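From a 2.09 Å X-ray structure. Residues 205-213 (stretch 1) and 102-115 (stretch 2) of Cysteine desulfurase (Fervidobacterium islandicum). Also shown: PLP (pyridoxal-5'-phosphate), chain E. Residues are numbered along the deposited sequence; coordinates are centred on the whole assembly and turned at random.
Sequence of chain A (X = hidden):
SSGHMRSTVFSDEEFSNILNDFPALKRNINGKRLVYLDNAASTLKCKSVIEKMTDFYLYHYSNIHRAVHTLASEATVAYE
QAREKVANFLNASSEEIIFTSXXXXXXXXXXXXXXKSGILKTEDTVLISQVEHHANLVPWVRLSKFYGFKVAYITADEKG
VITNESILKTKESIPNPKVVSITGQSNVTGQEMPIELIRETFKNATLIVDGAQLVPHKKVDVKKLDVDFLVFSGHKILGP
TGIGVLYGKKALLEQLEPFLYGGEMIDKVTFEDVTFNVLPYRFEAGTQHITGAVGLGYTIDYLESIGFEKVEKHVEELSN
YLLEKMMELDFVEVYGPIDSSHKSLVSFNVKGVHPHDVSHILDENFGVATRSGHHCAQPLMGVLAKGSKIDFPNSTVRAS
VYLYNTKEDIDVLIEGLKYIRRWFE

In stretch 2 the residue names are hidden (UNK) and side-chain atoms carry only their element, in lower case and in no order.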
# COMPACT_ATOMS: atom_id res chain seq x y z
N ALA A 205 29.99 -2.56 4.78
CA ALA A 205 28.70 -3.23 4.57
C ALA A 205 27.70 -2.26 3.96
O ALA A 205 27.85 -1.05 4.09
CB ALA A 205 28.18 -3.84 5.85
N THR A 206 26.74 -2.79 3.22
CA THR A 206 25.49 -2.04 2.93
C THR A 206 24.74 -2.07 4.23
O THR A 206 24.32 -3.15 4.71
CB THR A 206 24.66 -2.71 1.83
OG1 THR A 206 25.37 -2.60 0.61
CG2 THR A 206 23.31 -2.00 1.60
N LEU A 207 24.57 -0.89 4.80
CA LEU A 207 23.86 -0.74 6.07
C LEU A 207 22.37 -0.25 5.92
O LEU A 207 22.08 0.90 5.48
CB LEU A 207 24.64 0.18 7.00
CG LEU A 207 24.01 0.51 8.36
CD1 LEU A 207 23.75 -0.68 9.27
CD2 LEU A 207 24.93 1.50 9.06
N ILE A 208 21.46 -1.11 6.39
CA ILE A 208 20.04 -0.85 6.45
C ILE A 208 19.60 -0.68 7.91
O ILE A 208 19.93 -1.51 8.80
CB ILE A 208 19.26 -2.04 5.84
CG1 ILE A 208 19.75 -2.30 4.44
CG2 ILE A 208 17.73 -1.77 5.90
CD1 ILE A 208 19.41 -3.68 3.92
N VAL A 209 18.80 0.36 8.15
CA VAL A 209 18.19 0.53 9.43
C VAL A 209 16.68 0.45 9.32
O VAL A 209 16.08 1.12 8.49
CB VAL A 209 18.63 1.89 10.05
CG1 VAL A 209 17.82 2.22 11.26
CG2 VAL A 209 20.11 1.83 10.44
N ASP A 210 16.10 -0.43 10.15
CA ASP A 210 14.71 -0.49 10.42
C ASP A 210 14.35 0.55 11.44
O ASP A 210 14.53 0.36 12.64
CB ASP A 210 14.29 -1.94 10.83
CG ASP A 210 12.81 -2.07 11.27
OD1 ASP A 210 12.11 -1.07 11.23
OD2 ASP A 210 12.38 -3.18 11.71
N GLY A 211 13.74 1.61 10.93
CA GLY A 211 13.43 2.80 11.66
C GLY A 211 12.02 2.89 12.20
O GLY A 211 11.63 3.97 12.70
N ALA A 212 11.25 1.79 12.13
CA ALA A 212 9.78 1.92 12.39
C ALA A 212 9.44 2.52 13.75
O ALA A 212 8.45 3.28 13.88
CB ALA A 212 9.05 0.58 12.22
N GLN A 213 10.20 2.15 14.79
CA GLN A 213 9.93 2.63 16.16
C GLN A 213 10.71 3.91 16.47
O GLN A 213 10.29 4.67 17.33
CB GLN A 213 10.33 1.65 17.24
CG GLN A 213 9.55 0.42 17.37
CD GLN A 213 8.11 0.67 17.75
OE1 GLN A 213 7.78 1.61 18.50
NE2 GLN A 213 7.23 -0.18 17.21
N UNK A 102 4.82 0.39 3.40
CA UNK A 102 5.22 0.25 4.82
C UNK A 102 6.65 -0.21 5.04
O UNK A 102 7.38 -0.54 4.06
N UNK A 103 7.05 -0.27 6.30
CA UNK A 103 8.35 -0.82 6.64
C UNK A 103 8.56 -2.22 6.06
O UNK A 103 9.57 -2.47 5.44
c UNK A 103 9.91 -1.53 8.47
o UNK A 103 8.41 0.41 8.68
c UNK A 103 8.53 -0.89 8.12
N UNK A 104 7.61 -3.12 6.31
CA UNK A 104 7.71 -4.47 5.85
C UNK A 104 7.99 -4.55 4.35
O UNK A 104 8.93 -5.25 3.93
o UNK A 104 6.27 -5.23 7.64
c UNK A 104 6.46 -5.27 6.23
c UNK A 104 6.56 -6.75 5.78
N UNK A 105 7.22 -3.85 3.54
CA UNK A 105 7.49 -3.84 2.09
C UNK A 105 8.91 -3.35 1.79
O UNK A 105 9.62 -3.92 0.97
c UNK A 105 6.97 -2.62 -0.12
s UNK A 105 5.72 -1.90 -1.21
c UNK A 105 6.72 -1.16 -2.53
c UNK A 105 6.47 -2.99 1.30
N UNK A 106 9.30 -2.24 2.40
CA UNK A 106 10.68 -1.74 2.29
C UNK A 106 11.79 -2.74 2.50
O UNK A 106 12.69 -2.82 1.69
N UNK A 107 11.71 -3.53 3.55
CA UNK A 107 12.70 -4.55 3.81
C UNK A 107 12.65 -5.61 2.71
O UNK A 107 13.70 -6.08 2.22
c UNK A 107 13.63 -6.33 5.39
c UNK A 107 12.59 -5.23 5.21
c UNK A 107 12.77 -4.23 6.37
c UNK A 107 14.18 -3.72 6.48
N UNK A 108 11.46 -6.03 2.35
CA UNK A 108 11.36 -7.03 1.28
C UNK A 108 11.96 -6.50 -0.03
O UNK A 108 12.61 -7.25 -0.77
n UNK A 108 8.92 -8.04 3.23
c UNK A 108 9.45 -8.50 2.09
o UNK A 108 9.61 -9.72 1.86
c UNK A 108 9.90 -7.48 1.07
N UNK A 109 11.70 -5.22 -0.33
CA UNK A 109 12.22 -4.54 -1.50
C UNK A 109 13.77 -4.67 -1.49
O UNK A 109 14.39 -5.06 -2.50
c UNK A 109 14.15 -1.07 -3.59
c UNK A 109 11.43 -1.23 -3.05
c UNK A 109 11.92 -0.27 -3.94
c UNK A 109 12.29 -2.15 -2.45
c UNK A 109 11.72 -3.11 -1.44
c UNK A 109 13.29 -0.22 -4.22
c UNK A 109 13.66 -2.02 -2.69
N UNK A 110 14.38 -4.40 -0.35
CA UNK A 110 15.85 -4.42 -0.27
C UNK A 110 16.43 -5.83 -0.48
O UNK A 110 17.37 -5.97 -1.25
c UNK A 110 16.05 -2.31 1.08
c UNK A 110 16.39 -1.70 2.41
c UNK A 110 16.87 -1.60 -0.01
c UNK A 110 16.32 -3.79 1.04
N UNK A 111 15.90 -6.83 0.19
CA UNK A 111 16.45 -8.17 0.07
C UNK A 111 16.40 -8.62 -1.39
O UNK A 111 17.42 -9.09 -1.94
c UNK A 111 15.67 -9.27 0.87
c UNK A 111 16.39 -10.60 0.71
c UNK A 111 15.55 -8.95 2.31
N UNK A 112 15.21 -8.50 -2.00
CA UNK A 112 15.03 -8.91 -3.35
C UNK A 112 15.85 -8.05 -4.32
O UNK A 112 16.44 -8.63 -5.30
n UNK A 112 12.03 -9.61 -2.05
c UNK A 112 13.55 -8.92 -3.81
o UNK A 112 12.75 -11.13 -3.63
c UNK A 112 12.76 -9.98 -3.16
N UNK A 113 15.83 -6.73 -4.17
CA UNK A 113 16.59 -5.91 -5.09
C UNK A 113 18.12 -6.14 -4.89
O UNK A 113 18.84 -6.21 -5.87
c UNK A 113 16.30 -4.41 -4.99
o UNK A 113 14.91 -4.18 -5.38
N UNK A 114 18.61 -6.25 -3.67
CA UNK A 114 20.07 -6.52 -3.51
C UNK A 114 20.49 -7.84 -4.21
O UNK A 114 21.55 -7.88 -4.84
c UNK A 114 20.38 -5.03 -1.48
c UNK A 114 20.51 -6.45 -2.08
c UNK A 114 20.35 -5.13 0.01
c UNK A 114 21.39 -3.99 -1.91
N UNK A 115 19.67 -8.87 -4.14
CA UNK A 115 20.01 -10.15 -4.76
C UNK A 115 19.92 -10.09 -6.30
O UNK A 115 20.78 -10.61 -7.02
c UNK A 115 19.09 -11.24 -4.25
N1 PLP E . 10.06 -3.09 12.76
C2 PLP E . 9.81 -2.54 13.92
C2A PLP E . 10.89 -2.37 14.92
C3 PLP E . 8.43 -2.14 14.18
O3 PLP E . 8.15 -1.60 15.36
C4 PLP E . 7.40 -2.29 13.16
C4A PLP E . 6.03 -1.84 13.31
C5 PLP E . 7.78 -2.96 11.91
C6 PLP E . 9.10 -3.31 11.82
C5A PLP E . 6.78 -3.27 10.80
O4P PLP E . 5.93 -2.24 10.32
P PLP E . 4.64 -2.43 9.35
O1P PLP E . 5.10 -2.92 8.04
O2P PLP E . 3.77 -3.34 10.17
O3P PLP E . 4.17 -1.00 9.28

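Position 102 has no side-chain atoms, and at phi/psi 158/176 a CB would jam against the preceding carbonyl O; it is Gly102, the N-cap of the helix. Position 103 carries one carbon bearing one oxygen and one carbon, a beta-branched hydroxyl residue, hence Thr103. Its CG2 lies 3.6 Å from Asp210 OD1 and its OG1 3.6 Å from Ala212 CB.

Position 104 repeats that branching, a carbon with one oxygen and one carbon, giving Thr104. It faces the cofactor: Thr104 N donates to PLP O1P at 3.1 Å, and Thr104 OG1 to the same PLP O1P at 2.6 Å. Position 105 has an unbranched run of two carbons, a sulfur and a terminal carbon, extended with all three chi angles t, which identifies Met105. Position 106 is bare, and an ideal CB would be crowded by Thr103 O at 3.1 Å; this is Gly106.

Position 107 shows four carbons forked at the first, with one arm two carbons long: Ile107, whose CD1 lies 4.1 Å from Ile208 CG2. Position 108 has two carbons, the second carrying one terminal oxygen and one nitrogen, so it is Asn108; its ND2 donates to Thr104 O at 2.9 Å. At 109 a single carbon leads into a six-carbon ring without a hydroxyl, as in Phe109, which does not reach stretch 1.

Position 110 has four carbons forked at the second, the pattern of Leu110; its CD1 packs 3.7 Å from Ile208 CG2. Position 111, one carbon bearing two more, is Val111, directed away from the strand. Position 112 again shows a carbon followed by an amide, giving Asn112, and its ND2 donates to Asn108 O at 2.7 Å. Position 113, one carbon and one oxygen, is Ser113.

Position 114, four carbons forked at the second, is Leu114: CD1 lies 4.3 Å from Ile208 CD1, and CD2 4.5 Å from Thr206 CG2. Position 115 has a lone carbon and is Ala115.

The helix runs nearly antiparallel to strand 206-210 (164°), with axes 10.2 Å apart at closest approach. The spacing 103, 107, 110, 114 places one helical face against the strand, and Ile208 fills the centre by touching the last three. No hydrogen bond crosses, so the 306 Å² contact rests on packing. At its Thr103 end both stretches reach PLP: Asp210 OD2 approaches PLP N1 to 2.5 Å, while Gln213 NE2 donates to PLP O3 at 2.5 Å.

Stretch 2, residues 102-115: GTTMGINFLVNSLA
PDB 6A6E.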